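Local structure of alpha-11 giardin (Giardia intestinalis, 2II2) at residues 32-35 with 36-39; 124-127 with 128-131; 163-167 with 168-172; 225-228 with 229-232; 249-252 with 253-256. The protein binds calcium and, as an annexin, probably acidic phospholipid membranes, and is thought to take part in parasite attachment and in the cytoskeleton of the ventral disk. One frame throughout, in Å; residues are numbered along the deposited sequence.

All five contacts are local, each made by neighbouring turns of one chain, and they sample the helical annexin fold. Interactions 1 and 5 open helices 34-48 and 249-263, interaction 2 spans the short helix 124-131, and interactions 3 and 4 close helices 156-169 and 216-230. None touches another. Interactions 3 and 4 come closest, nearest atoms about 6 Å apart, whereas interactions 1 and 3, with centres 47 Å apart, lie on opposite sides of the chain's centre. The side chain of Tyr253, in interaction 5, is about 11 Å from that of Glu66, a calcium ligand in another structure of this protein, with no calcium bound there here.

Interaction 1: residues 32-35 with 36-39; sequences WSAE and ERKE
A capping box starts helix 34-48, with Ser33 at the N-cap and Glu36 three residues on. Each side chain serves the other's backbone: Glu36 N donates to Ser33 OG at 3.1 Å, and Ser33 N donates to Glu36 OE1 at 2.9 Å, the latter nearly straight at 170°. OE1 is met on its anti side, with the donor somewhat out of the carboxylate plane. Serine suits the cap because its short hydroxyl, set between backbone N and carbonyl carbon (chi1 69°), folds back over the first turn; glutamate is long enough to return to the chain before the helix, and its negative charge should sit well beside the helix N-terminus. The carboxylate also reaches the edge of the Trp32 ring, OE1 lying 4.0 Å from CE3, with the two planes 78° apart. Trp32 CB rests against Arg37 CG at 3.7 Å. The arginine bends at chi3 and lays one face of its guanidinium over Ala34 CA, while NH2 forms a salt bridge with Asp265; the small alanine lets the flat group lie close to the helix start. Arg37 N donates to Ser33 O at 2.8 Å, the first backbone bond of the helix. Glu35 OE2 and Glu39 OE2 approach to 4.2 Å, a like-charge pair that solvent probably screens; Glu39 OE1 is bonded by the hydroxyl of Tyr6. Reciprocal bonding between an N-cap serine and a glutamate three places later is the classic capping box of an alpha-helix N-terminus.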
loop_
_atom_site.group_PDB
_atom_site.type_symbol
_atom_site.label_atom_id
_atom_site.label_comp_id
_atom_site.label_asym_id
_atom_site.label_seq_id
_atom_site.Cartn_x
_atom_site.Cartn_y
_atom_site.Cartn_z
ATOM N N TRP A 32 -4.271 -21.499 0.109
ATOM C CA TRP A 32 -2.898 -21.528 0.609
ATOM C C TRP A 32 -2.518 -20.389 1.549
ATOM O O TRP A 32 -2.805 -19.228 1.272
ATOM C CB TRP A 32 -1.930 -21.529 -0.579
ATOM C CG TRP A 32 -2.338 -22.479 -1.667
ATOM C CD1 TRP A 32 -2.964 -22.166 -2.846
ATOM C CD2 TRP A 32 -2.174 -23.908 -1.674
ATOM N NE1 TRP A 32 -3.200 -23.303 -3.577
ATOM C CE2 TRP A 32 -2.728 -24.387 -2.881
ATOM C CE3 TRP A 32 -1.633 -24.833 -0.765
ATOM C CZ2 TRP A 32 -2.734 -25.745 -3.214
ATOM C CZ3 TRP A 32 -1.625 -26.188 -1.111
ATOM C CH2 TRP A 32 -2.170 -26.628 -2.319
ATOM N N SER A 33 -1.815 -20.728 2.635
ATOM C CA SER A 33 -1.204 -19.713 3.499
ATOM C C SER A 33 -0.011 -19.036 2.795
ATOM O O SER A 33 0.450 -19.522 1.751
ATOM C CB SER A 33 -0.726 -20.358 4.783
ATOM O OG SER A 33 0.375 -21.194 4.505
ATOM N N ALA A 34 0.511 -17.943 3.364
ATOM C CA ALA A 34 1.717 -17.318 2.815
ATOM C C ALA A 34 2.876 -18.319 2.745
ATOM O O ALA A 34 3.548 -18.419 1.716
ATOM C CB ALA A 34 2.108 -16.100 3.615
ATOM N N GLU A 35 3.059 -19.108 3.801
ATOM C CA GLU A 35 4.151 -20.072 3.848
ATOM C C GLU A 35 3.962 -21.113 2.738
ATOM O O GLU A 35 4.934 -21.512 2.075
ATOM C CB GLU A 35 4.178 -20.743 5.210
ATOM C CG GLU A 35 5.274 -21.761 5.373
ATOM C CD GLU A 35 5.171 -22.466 6.700
ATOM O OE1 GLU A 35 5.036 -21.757 7.723
ATOM O OE2 GLU A 35 5.213 -23.721 6.719
ATOM N N GLU A 36 2.722 -21.580 2.572
ATOM C CA GLU A 36 2.398 -22.559 1.537
ATOM C C GLU A 36 2.557 -21.994 0.129
ATOM O O GLU A 36 2.997 -22.717 -0.771
ATOM C CB GLU A 36 0.986 -23.129 1.739
ATOM C CG GLU A 36 0.851 -23.994 2.993
ATOM C CD GLU A 36 -0.583 -24.293 3.359
ATOM O OE1 GLU A 36 -1.487 -23.546 2.968
ATOM O OE2 GLU A 36 -0.814 -25.280 4.099
ATOM N N ARG A 37 2.205 -20.721 -0.076
ATOM C CA ARG A 37 2.369 -20.169 -1.424
ATOM C C ARG A 37 3.834 -20.208 -1.828
ATOM O O ARG A 37 4.158 -20.516 -2.979
ATOM C CB ARG A 37 1.825 -18.744 -1.546
ATOM C CG ARG A 37 0.328 -18.676 -1.463
ATOM C CD ARG A 37 -0.193 -17.321 -1.827
ATOM N NE ARG A 37 0.190 -16.240 -0.920
ATOM C CZ ARG A 37 -0.408 -15.943 0.237
ATOM N NH1 ARG A 37 -1.408 -16.689 0.702
ATOM N NH2 ARG A 37 0.002 -14.897 0.946
ATOM N N LYS A 38 4.714 -19.908 -0.878
ATOM C CA LYS A 38 6.151 -19.878 -1.163
ATOM C C LYS A 38 6.648 -21.289 -1.500
ATOM O O LYS A 38 7.352 -21.518 -2.501
ATOM C CB LYS A 38 6.909 -19.307 0.043
ATOM C CG LYS A 38 8.416 -19.105 -0.169
ATOM C CD LYS A 38 9.092 -18.622 1.133
ATOM C CE LYS A 38 10.571 -18.337 0.904
ATOM N NZ LYS A 38 11.223 -17.829 2.129
ATOM N N GLU A 39 6.256 -22.250 -0.670
ATOM C CA GLU A 39 6.615 -23.660 -0.930
ATOM C C GLU A 39 6.072 -24.162 -2.264
ATOM O O GLU A 39 6.766 -24.862 -3.005
ATOM C CB GLU A 39 6.127 -24.567 0.200
ATOM C CG GLU A 39 6.914 -24.380 1.490
ATOM C CD GLU A 39 6.497 -25.320 2.621
ATOM O OE1 GLU A 39 5.364 -25.872 2.618
ATOM O OE2 GLU A 39 7.326 -25.516 3.535
#

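Interaction 2: residues 124-127 with 128-131; sequences LLQD and FVDQ
Leu124 turns its CG away from its own backbone N (chi1 -177°), and Phe128, one turn later, sets its ring beside its backbone N (chi1 -76°); together these torsions bring leucine and ring into contact. Leu124 CG lies over one face of the ring, offset toward the rim, and its CD1 branch reaches CE1 of Phe128 at 3.6 Å. A branched aliphatic chain and a flat aromatic fit this inward side, where Leu124 meets Ile84 and Leu112 and Phe128 meets Met88, Cys142 and Ile146. The polar side, where Gln126, Asp130 and Gln131 are exposed around a buried Asp127, is joined by water. Asp127 and Gln131 run side by side, their planes 41° apart, too far for a direct bond between carboxylate and amide. One water closes the gap, donating a hydrogen bond to Asp127 OD1 at 2.9 Å and accepting from Gln131 NE2 at 2.7 Å. A second water donates both to that same OD1, at 2.7 Å, and to Asp130 OD2, so it lies between two carboxylates and should ease their repulsion. A third accepts from Gln126 NE2 at 2.8 Å and donates to Asp130 OD2. Asp127 OD1 also takes a bond from Asn122 ND2, while OD2 is held by the hydroxyl of Tyr116; aspartate, with several acceptor lone pairs on a short stem, suits such a junction. Backbone i to i+4 bonds, such as Phe128 N to Leu124 O at 2.9 Å, align these side chains one turn apart. Leucine and phenylalanine inward, with most polar chains on a hydrated flank, is the pattern of an amphipathic helix in the all-helical annexin fold.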
loop_
_atom_site.group_PDB
_atom_site.type_symbol
_atom_site.label_atom_id
_atom_site.label_comp_id
_atom_site.label_asym_id
_atom_site.label_seq_id
_atom_site.Cartn_x
_atom_site.Cartn_y
_atom_site.Cartn_z
ATOM N N LEU A 124 18.522 2.225 -1.859
ATOM C CA LEU A 124 17.226 2.876 -1.979
ATOM C C LEU A 124 17.290 4.372 -1.686
ATOM O O LEU A 124 16.794 5.189 -2.471
ATOM C CB LEU A 124 16.243 2.184 -1.017
ATOM C CG LEU A 124 14.815 2.747 -1.114
ATOM C CD1 LEU A 124 14.232 2.555 -2.480
ATOM C CD2 LEU A 124 13.901 2.071 -0.085
ATOM N N LEU A 125 17.913 4.736 -0.566
ATOM C CA LEU A 125 18.013 6.152 -0.202
ATOM C C LEU A 125 18.759 6.951 -1.263
ATOM O O LEU A 125 18.369 8.068 -1.565
ATOM C CB LEU A 125 18.671 6.336 1.170
ATOM C CG LEU A 125 18.811 7.780 1.670
ATOM C CD1 LEU A 125 17.492 8.522 1.729
ATOM C CD2 LEU A 125 19.503 7.779 3.039
ATOM N N GLN A 126 19.804 6.373 -1.850
ATOM C CA GLN A 126 20.560 7.091 -2.886
ATOM C C GLN A 126 19.725 7.314 -4.161
ATOM O O GLN A 126 19.763 8.385 -4.781
ATOM C CB GLN A 126 21.873 6.369 -3.184
ATOM C CG GLN A 126 22.894 7.205 -3.938
ATOM C CD GLN A 126 23.264 8.507 -3.241
ATOM O OE1 GLN A 126 23.203 8.633 -2.017
ATOM N NE2 GLN A 126 23.670 9.483 -4.029
ATOM N N ASP A 127 18.925 6.307 -4.505
ATOM C CA ASP A 127 18.006 6.492 -5.617
ATOM C C ASP A 127 16.956 7.553 -5.303
ATOM O O ASP A 127 16.583 8.319 -6.195
ATOM C CB ASP A 127 17.352 5.160 -6.007
ATOM C CG ASP A 127 18.257 4.274 -6.882
ATOM O OD1 ASP A 127 19.360 4.712 -7.266
ATOM O OD2 ASP A 127 17.871 3.115 -7.139
ATOM N N PHE A 128 16.475 7.616 -4.058
ATOM C CA PHE A 128 15.604 8.726 -3.654
ATOM C C PHE A 128 16.312 10.077 -3.782
ATOM O O PHE A 128 15.738 11.030 -4.323
ATOM C CB PHE A 128 15.084 8.543 -2.228
ATOM C CG PHE A 128 13.966 7.521 -2.095
ATOM C CD1 PHE A 128 13.602 6.649 -3.126
ATOM C CD2 PHE A 128 13.307 7.411 -0.870
ATOM C CE1 PHE A 128 12.579 5.728 -2.940
ATOM C CE2 PHE A 128 12.289 6.502 -0.681
ATOM C CZ PHE A 128 11.932 5.662 -1.693
ATOM N N VAL A 129 17.559 10.163 -3.314
ATOM C CA VAL A 129 18.334 11.396 -3.426
ATOM C C VAL A 129 18.473 11.812 -4.891
ATOM O O VAL A 129 18.286 12.975 -5.219
ATOM C CB VAL A 129 19.727 11.264 -2.751
ATOM C CG1 VAL A 129 20.646 12.447 -3.132
ATOM C CG2 VAL A 129 19.585 11.139 -1.222
ATOM N N ASP A 130 18.795 10.858 -5.763
ATOM C CA ASP A 130 19.034 11.188 -7.164
ATOM C C ASP A 130 17.750 11.478 -7.957
ATOM O O ASP A 130 17.780 12.271 -8.906
ATOM C CB ASP A 130 19.805 10.070 -7.862
ATOM C CG ASP A 130 21.297 10.182 -7.667
ATOM O OD1 ASP A 130 21.833 11.304 -7.817
ATOM O OD2 ASP A 130 21.925 9.139 -7.386
ATOM N N GLN A 131 16.637 10.847 -7.572
ATOM C CA GLN A 131 15.459 10.824 -8.438
ATOM C C GLN A 131 14.219 11.527 -7.874
ATOM O O GLN A 131 13.226 11.653 -8.585
ATOM C CB GLN A 131 15.093 9.385 -8.829
ATOM C CG GLN A 131 16.160 8.658 -9.626
ATOM C CD GLN A 131 15.758 7.247 -10.006
ATOM O OE1 GLN A 131 14.614 6.994 -10.344
ATOM N NE2 GLN A 131 16.713 6.326 -9.958
HETATM O O HOH W 1 24.461 9.083 -6.675
HETATM O O HOH W 2 21.338 6.472 -7.463
HETATM O O HOH W 3 19.402 6.317 -9.632
#

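Interaction 3: residues 163-167 with 168-172; sequences LKHNL and IDADE
Helix 156-169 widens into a pi-type turn before it ends: Lys164 O accepts from both Ile168 N, at 2.9 Å, and Asp169 N, at 3.2 Å, and His165 O then takes Ala170 N at 2.8 Å, five residues ahead. The extra residue in the turn places Asp169 near Lys164 across the helix surface. The lysine runs extended until a bend at its last torsion (chi4 -74°) turns NZ toward the carboxylate, where it forms a salt bridge with OD2 at 2.8 Å through the syn lone pair. Such a long, flexible amine can follow the widened turn, and its aliphatic CG also brushes OD2. A water also donates to this oxygen and lies in the plane of the His165 ring, 3.2 Å from ND1. Over one face of that imidazole sits Ala170 CB, 4.0 Å from NE2; a methyl is small enough to lie over the ring and close to His165 O where the chain leaves the helix. This is a helix C-terminus of the annexin fold, followed by a turn that Arg212 ties down by bonding Leu167 O and Ala170 O. Asn166 ties the turn to its neighbours: OD1 accepts from Asp174 N and from a water, and ND2 donates to Val162 O. The side chain of Leu167 packs on Ala208 and Ile209 of helix 205-212.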
loop_
_atom_site.group_PDB
_atom_site.type_symbol
_atom_site.label_atom_id
_atom_site.label_comp_id
_atom_site.label_asym_id
_atom_site.label_seq_id
_atom_site.Cartn_x
_atom_site.Cartn_y
_atom_site.Cartn_z
ATOM N N LEU A 163 0.576 21.226 14.088
ATOM C CA LEU A 163 -0.325 20.744 13.054
ATOM C C LEU A 163 -1.449 21.726 12.740
ATOM O O LEU A 163 -1.765 21.949 11.576
ATOM C CB LEU A 163 -0.924 19.380 13.408
ATOM C CG LEU A 163 0.082 18.232 13.437
ATOM C CD1 LEU A 163 -0.605 16.941 13.837
ATOM C CD2 LEU A 163 0.777 18.055 12.067
ATOM N N LYS A 164 -2.077 22.322 13.755
ATOM C CA LYS A 164 -3.131 23.292 13.483
ATOM C C LYS A 164 -2.557 24.464 12.706
ATOM O O LYS A 164 -3.141 24.925 11.720
ATOM C CB LYS A 164 -3.762 23.792 14.795
ATOM C CG LYS A 164 -4.748 24.970 14.636
ATOM C CD LYS A 164 -5.351 25.332 15.989
ATOM C CE LYS A 164 -6.375 26.443 15.869
ATOM N NZ LYS A 164 -5.712 27.734 15.627
ATOM N N HIS A 165 -1.410 24.963 13.141
ATOM C CA HIS A 165 -0.844 26.132 12.493
ATOM C C HIS A 165 -0.551 25.882 11.017
ATOM O O HIS A 165 -0.908 26.675 10.148
ATOM C CB HIS A 165 0.425 26.566 13.187
ATOM C CG HIS A 165 1.013 27.789 12.592
ATOM N ND1 HIS A 165 0.436 29.030 12.746
ATOM C CD2 HIS A 165 2.081 27.961 11.783
ATOM C CE1 HIS A 165 1.144 29.923 12.076
ATOM N NE2 HIS A 165 2.150 29.303 11.488
ATOM N N ASN A 166 0.116 24.765 10.750
ATOM C CA ASN A 166 0.514 24.477 9.385
ATOM C C ASN A 166 -0.621 24.016 8.507
ATOM O O ASN A 166 -0.713 24.447 7.355
ATOM C CB ASN A 166 1.622 23.437 9.373
ATOM C CG ASN A 166 2.970 24.023 9.740
ATOM O OD1 ASN A 166 3.576 24.735 8.931
ATOM N ND2 ASN A 166 3.440 23.759 10.958
ATOM N N LEU A 167 -1.522 23.203 9.046
ATOM C CA LEU A 167 -2.602 22.661 8.211
ATOM C C LEU A 167 -3.761 23.608 8.008
ATOM O O LEU A 167 -4.419 23.545 6.979
ATOM C CB LEU A 167 -3.132 21.319 8.749
ATOM C CG LEU A 167 -2.109 20.187 8.790
ATOM C CD1 LEU A 167 -2.686 18.973 9.492
ATOM C CD2 LEU A 167 -1.630 19.794 7.406
ATOM N N ILE A 168 -4.026 24.456 9.000
ATOM C CA ILE A 168 -5.211 25.292 8.944
ATOM C C ILE A 168 -4.893 26.778 8.830
ATOM O O ILE A 168 -5.465 27.449 7.975
ATOM C CB ILE A 168 -6.156 25.039 10.140
ATOM C CG1 ILE A 168 -6.552 23.557 10.199
ATOM C CG2 ILE A 168 -7.412 25.924 10.003
ATOM C CD1 ILE A 168 -7.438 23.176 11.346
ATOM N N ASP A 169 -3.985 27.276 9.667
ATOM C CA ASP A 169 -3.844 28.720 9.858
ATOM C C ASP A 169 -2.886 29.430 8.910
ATOM O O ASP A 169 -3.165 30.562 8.489
ATOM C CB ASP A 169 -3.485 29.012 11.310
ATOM C CG ASP A 169 -4.529 28.466 12.289
ATOM O OD1 ASP A 169 -5.733 28.393 11.950
ATOM O OD2 ASP A 169 -4.125 28.119 13.394
ATOM N N ALA A 170 -1.753 28.800 8.608
ATOM C CA ALA A 170 -0.667 29.457 7.852
ATOM C C ALA A 170 -1.070 29.721 6.414
ATOM O O ALA A 170 -1.879 28.984 5.894
ATOM C CB ALA A 170 0.564 28.573 7.869
ATOM N N ASP A 171 -0.508 30.759 5.781
ATOM C CA ASP A 171 -0.700 30.950 4.334
ATOM C C ASP A 171 -0.245 29.703 3.579
ATOM O O ASP A 171 -0.915 29.247 2.653
ATOM C CB ASP A 171 0.090 32.154 3.824
ATOM C CG ASP A 171 -0.465 33.470 4.312
ATOM O OD1 ASP A 171 -1.639 33.506 4.730
ATOM O OD2 ASP A 171 0.277 34.484 4.255
ATOM N N GLU A 172 0.916 29.172 3.956
ATOM C CA GLU A 172 1.439 27.941 3.348
ATOM C C GLU A 172 2.036 27.060 4.430
ATOM O O GLU A 172 2.735 27.548 5.309
ATOM C CB GLU A 172 2.529 28.281 2.322
ATOM C CG GLU A 172 2.064 29.077 1.117
ATOM C CD GLU A 172 1.063 28.315 0.264
ATOM O OE1 GLU A 172 1.194 27.073 0.156
ATOM O OE2 GLU A 172 0.148 28.963 -0.297
HETATM O O HOH W 4 -1.967 28.892 14.785
HETATM O O HOH W 5 3.981 27.344 8.358
#

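Interaction 4: residues 225-228 with 229-232; sequences AHYY and NLAP
Tyr227 O is gripped by two backbone donors: Ala231 N at 2.9 Å, nearly straight at 173°, and Leu230 N, whose bond is weak. Together they close helix 216-230 as its regular bonding fades. Ala225 O likewise takes only a weak bond from Asn229 N, but a water donates to it at 2.9 Å and also to Asn229 OD1 at 3.2 Å. Asparagine suits this buried place, since its other end, ND2, bonds Ile182 O. Beyond the turn, Pro232 lies over one face of the Tyr228 ring in a CH-pi contact, CG standing 4.0 Å from the ring centroid. Pro232 CB comes to 3.5 Å from Tyr228 CE1. The ring is swung there with CG opposite its backbone N (chi1 -174°), and proline, rigid and without an N-H, fits the first turn of the next helix. Leu230 CD1 fills the angle between His226 and Tyr227, 3.9 Å from His226 CE1; His226 ND1 is bonded to the hydroxyl of Tyr190, and Tyr227 OH to Gln206 NE2. Here Ala231 is the N-cap and Pro232 the first residue of the next helix, so the contact forms the tight junction of helices 216-230 and 232-244 in the annexin fold.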
loop_
_atom_site.group_PDB
_atom_site.type_symbol
_atom_site.label_atom_id
_atom_site.label_comp_id
_atom_site.label_asym_id
_atom_site.label_seq_id
_atom_site.Cartn_x
_atom_site.Cartn_y
_atom_site.Cartn_z
ATOM N N ALA A 225 0.462 8.442 6.344
ATOM C CA ALA A 225 1.438 8.518 7.438
ATOM C C ALA A 225 0.763 8.802 8.781
ATOM O O ALA A 225 1.086 8.189 9.814
ATOM C CB ALA A 225 2.505 9.532 7.140
ATOM N N HIS A 226 -0.180 9.731 8.767
ATOM C CA HIS A 226 -1.019 10.044 9.931
ATOM C C HIS A 226 -1.725 8.798 10.449
ATOM O O HIS A 226 -1.626 8.449 11.618
ATOM C CB HIS A 226 -2.028 11.118 9.479
ATOM C CG HIS A 226 -3.256 11.202 10.326
ATOM N ND1 HIS A 226 -3.245 11.683 11.617
ATOM C CD2 HIS A 226 -4.523 10.822 10.058
ATOM C CE1 HIS A 226 -4.471 11.599 12.101
ATOM N NE2 HIS A 226 -5.264 11.093 11.176
ATOM N N TYR A 227 -2.460 8.124 9.572
ATOM C CA TYR A 227 -3.229 6.967 10.015
ATOM C C TYR A 227 -2.346 5.818 10.472
ATOM O O TYR A 227 -2.748 5.085 11.357
ATOM C CB TYR A 227 -4.243 6.532 8.954
ATOM C CG TYR A 227 -5.510 7.360 8.973
ATOM C CD1 TYR A 227 -5.982 7.988 7.836
ATOM C CD2 TYR A 227 -6.249 7.497 10.151
ATOM C CE1 TYR A 227 -7.175 8.745 7.860
ATOM C CE2 TYR A 227 -7.432 8.243 10.179
ATOM C CZ TYR A 227 -7.889 8.861 9.037
ATOM O OH TYR A 227 -9.075 9.550 9.091
ATOM N N TYR A 228 -1.172 5.650 9.861
ATOM C CA TYR A 228 -0.258 4.581 10.239
ATOM C C TYR A 228 0.092 4.684 11.718
ATOM O O TYR A 228 0.180 3.683 12.415
ATOM C CB TYR A 228 1.014 4.618 9.371
ATOM C CG TYR A 228 1.892 3.421 9.679
ATOM C CD1 TYR A 228 1.688 2.207 9.014
ATOM C CD2 TYR A 228 2.896 3.496 10.615
ATOM C CE1 TYR A 228 2.459 1.082 9.307
ATOM C CE2 TYR A 228 3.670 2.368 10.921
ATOM C CZ TYR A 228 3.451 1.164 10.260
ATOM O OH TYR A 228 4.200 0.045 10.557
ATOM N N ASN A 229 0.290 5.925 12.163
ATOM C CA ASN A 229 0.592 6.172 13.562
ATOM C C ASN A 229 -0.521 5.715 14.519
ATOM O O ASN A 229 -0.260 5.331 15.647
ATOM C CB ASN A 229 0.872 7.625 13.830
ATOM C CG ASN A 229 2.199 8.093 13.274
ATOM O OD1 ASN A 229 3.067 7.282 12.949
ATOM N ND2 ASN A 229 2.368 9.398 13.169
ATOM N N LEU A 230 -1.759 5.867 14.071
ATOM C CA LEU A 230 -2.913 5.434 14.862
ATOM C C LEU A 230 -3.078 3.907 14.854
ATOM O O LEU A 230 -3.259 3.293 15.923
ATOM C CB LEU A 230 -4.169 6.154 14.386
ATOM C CG LEU A 230 -4.162 7.687 14.568
ATOM C CD1 LEU A 230 -5.407 8.332 13.940
ATOM C CD2 LEU A 230 -3.993 8.133 16.015
ATOM N N ALA A 231 -2.954 3.289 13.675
ATOM C CA ALA A 231 -2.860 1.834 13.556
ATOM C C ALA A 231 -2.401 1.506 12.145
ATOM O O ALA A 231 -2.923 2.040 11.198
ATOM C CB ALA A 231 -4.212 1.174 13.766
ATOM N N PRO A 232 -1.415 0.636 11.969
ATOM C CA PRO A 232 -1.008 0.271 10.616
ATOM C C PRO A 232 -2.153 -0.100 9.689
ATOM O O PRO A 232 -2.178 0.320 8.528
ATOM C CB PRO A 232 -0.050 -0.875 10.865
ATOM C CG PRO A 232 0.627 -0.430 12.140
ATOM C CD PRO A 232 -0.512 0.076 12.987
HETATM O O HOH W 6 3.930 7.675 9.879
#

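Interaction 5: residues 249-252 with 253-256; sequences DDMA and YEQA
Among the polar contacts, the side chains of Asp249 and Tyr253 run side by side, pointing the same way, with a water joining their ends: it donates to Asp249 OD2 at 2.9 Å and lies 2.7 Å from Tyr253 OH, in the plane of the ring. Asp249 OD1 also lies in the ring plane at its edge, and OD1 forms a salt bridge with Arg287, while the tyrosine hydroxyl is bonded to Ser290 N. The short carboxylate can thus face an arginine and a water at once, and the long phenol reaches past it to the chain beyond helix 280-287. Asp250, on the exposed side, pairs with Lys295. The backbone bonds are regular i to i+4 ones, from Tyr253 N to Asp249 O at 2.9 Å and from Gln255 N to Met251 O at 2.9 Å. This is the opening of helix 249-263 in the annexin domain, where Asp249 and Asp250 are probably favoured by the helix dipole. The remaining contacts are van der Waals ones. Tyr253 sets its CG beside its own backbone N (chi1 -78°), which brings CE1 to 3.8 Å from Asp249 CG and the ring edge against Asp249 O, with carboxylate and ring planes 62° apart. Phe288 meets the same ring edge-to-face. Met251 and Gln255 lie alongside one another, Met251 CB 3.9 Å from Gln255 NE2; a bend at chi3 of the methionine brings CE to 4.0 Å from that same NE2. Both side chains touch Arg95 of helix 94-102, and the small Ala256 fits against Phe240 and Phe288.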
loop_
_atom_site.group_PDB
_atom_site.type_symbol
_atom_site.label_atom_id
_atom_site.label_comp_id
_atom_site.label_asym_id
_atom_site.label_seq_id
_atom_site.Cartn_x
_atom_site.Cartn_y
_atom_site.Cartn_z
ATOM N N ASP A 249 -11.319 4.458 -13.429
ATOM C CA ASP A 249 -11.234 3.021 -13.142
ATOM C C ASP A 249 -9.817 2.465 -13.246
ATOM O O ASP A 249 -9.400 1.658 -12.422
ATOM C CB ASP A 249 -12.142 2.202 -14.065
ATOM C CG ASP A 249 -13.591 2.124 -13.594
ATOM O OD1 ASP A 249 -13.935 2.698 -12.539
ATOM O OD2 ASP A 249 -14.378 1.433 -14.284
ATOM N N ASP A 250 -9.063 2.882 -14.251
ATOM C CA ASP A 250 -7.725 2.324 -14.390
ATOM C C ASP A 250 -6.934 2.579 -13.125
ATOM O O ASP A 250 -6.268 1.668 -12.556
ATOM C CB ASP A 250 -7.020 2.925 -15.602
ATOM C CG ASP A 250 -7.516 2.363 -16.909
ATOM O OD1 ASP A 250 -8.324 1.422 -16.934
ATOM O OD2 ASP A 250 -7.091 2.888 -17.948
ATOM N N MET A 251 -7.025 3.812 -12.628
ATOM C CA MET A 251 -6.296 4.146 -11.391
ATOM C C MET A 251 -6.874 3.452 -10.147
ATOM O O MET A 251 -6.127 2.940 -9.308
ATOM C CB MET A 251 -6.260 5.656 -11.174
ATOM C CG MET A 251 -5.517 6.382 -12.285
ATOM S SD MET A 251 -5.513 8.178 -12.073
ATOM C CE MET A 251 -4.544 8.329 -10.546
ATOM N N ALA A 252 -8.201 3.454 -10.027
ATOM C CA ALA A 252 -8.818 2.857 -8.840
ATOM C C ALA A 252 -8.446 1.368 -8.748
ATOM O O ALA A 252 -8.108 0.868 -7.670
ATOM C CB ALA A 252 -10.307 2.988 -8.932
ATOM N N TYR A 253 -8.507 0.654 -9.869
ATOM C CA TYR A 253 -8.231 -0.765 -9.849
ATOM C C TYR A 253 -6.743 -1.038 -9.657
ATOM O O TYR A 253 -6.370 -1.975 -8.930
ATOM C CB TYR A 253 -8.702 -1.441 -11.143
ATOM C CG TYR A 253 -10.185 -1.697 -11.241
ATOM C CD1 TYR A 253 -11.085 -0.627 -11.400
ATOM C CD2 TYR A 253 -10.690 -3.008 -11.246
ATOM C CE1 TYR A 253 -12.453 -0.851 -11.519
ATOM C CE2 TYR A 253 -12.088 -3.237 -11.381
ATOM C CZ TYR A 253 -12.935 -2.148 -11.534
ATOM O OH TYR A 253 -14.285 -2.362 -11.647
ATOM N N GLU A 254 -5.905 -0.206 -10.277
ATOM C CA GLU A 254 -4.465 -0.314 -10.072
ATOM C C GLU A 254 -4.094 -0.187 -8.599
ATOM O O GLU A 254 -3.323 -0.992 -8.055
ATOM C CB GLU A 254 -3.784 0.782 -10.880
ATOM C CG GLU A 254 -2.333 0.945 -10.723
ATOM C CD GLU A 254 -1.825 2.213 -11.392
ATOM O OE1 GLU A 254 -2.595 3.202 -11.553
ATOM O OE2 GLU A 254 -0.625 2.225 -11.735
ATOM N N GLN A 255 -4.609 0.849 -7.960
ATOM C CA GLN A 255 -4.329 1.096 -6.540
ATOM C C GLN A 255 -4.891 -0.026 -5.671
ATOM O O GLN A 255 -4.191 -0.568 -4.776
ATOM C CB GLN A 255 -4.922 2.434 -6.116
ATOM C CG GLN A 255 -4.262 3.613 -6.780
ATOM C CD GLN A 255 -5.061 4.874 -6.595
ATOM O OE1 GLN A 255 -5.742 5.049 -5.573
ATOM N NE2 GLN A 255 -4.900 5.804 -7.518
ATOM N N ALA A 256 -6.134 -0.433 -5.927
ATOM C CA ALA A 256 -6.737 -1.474 -5.119
ATOM C C ALA A 256 -5.966 -2.796 -5.255
ATOM O O ALA A 256 -5.824 -3.538 -4.290
ATOM C CB ALA A 256 -8.187 -1.640 -5.479
HETATM O O HOH W 7 -15.672 -0.146 -12.269
#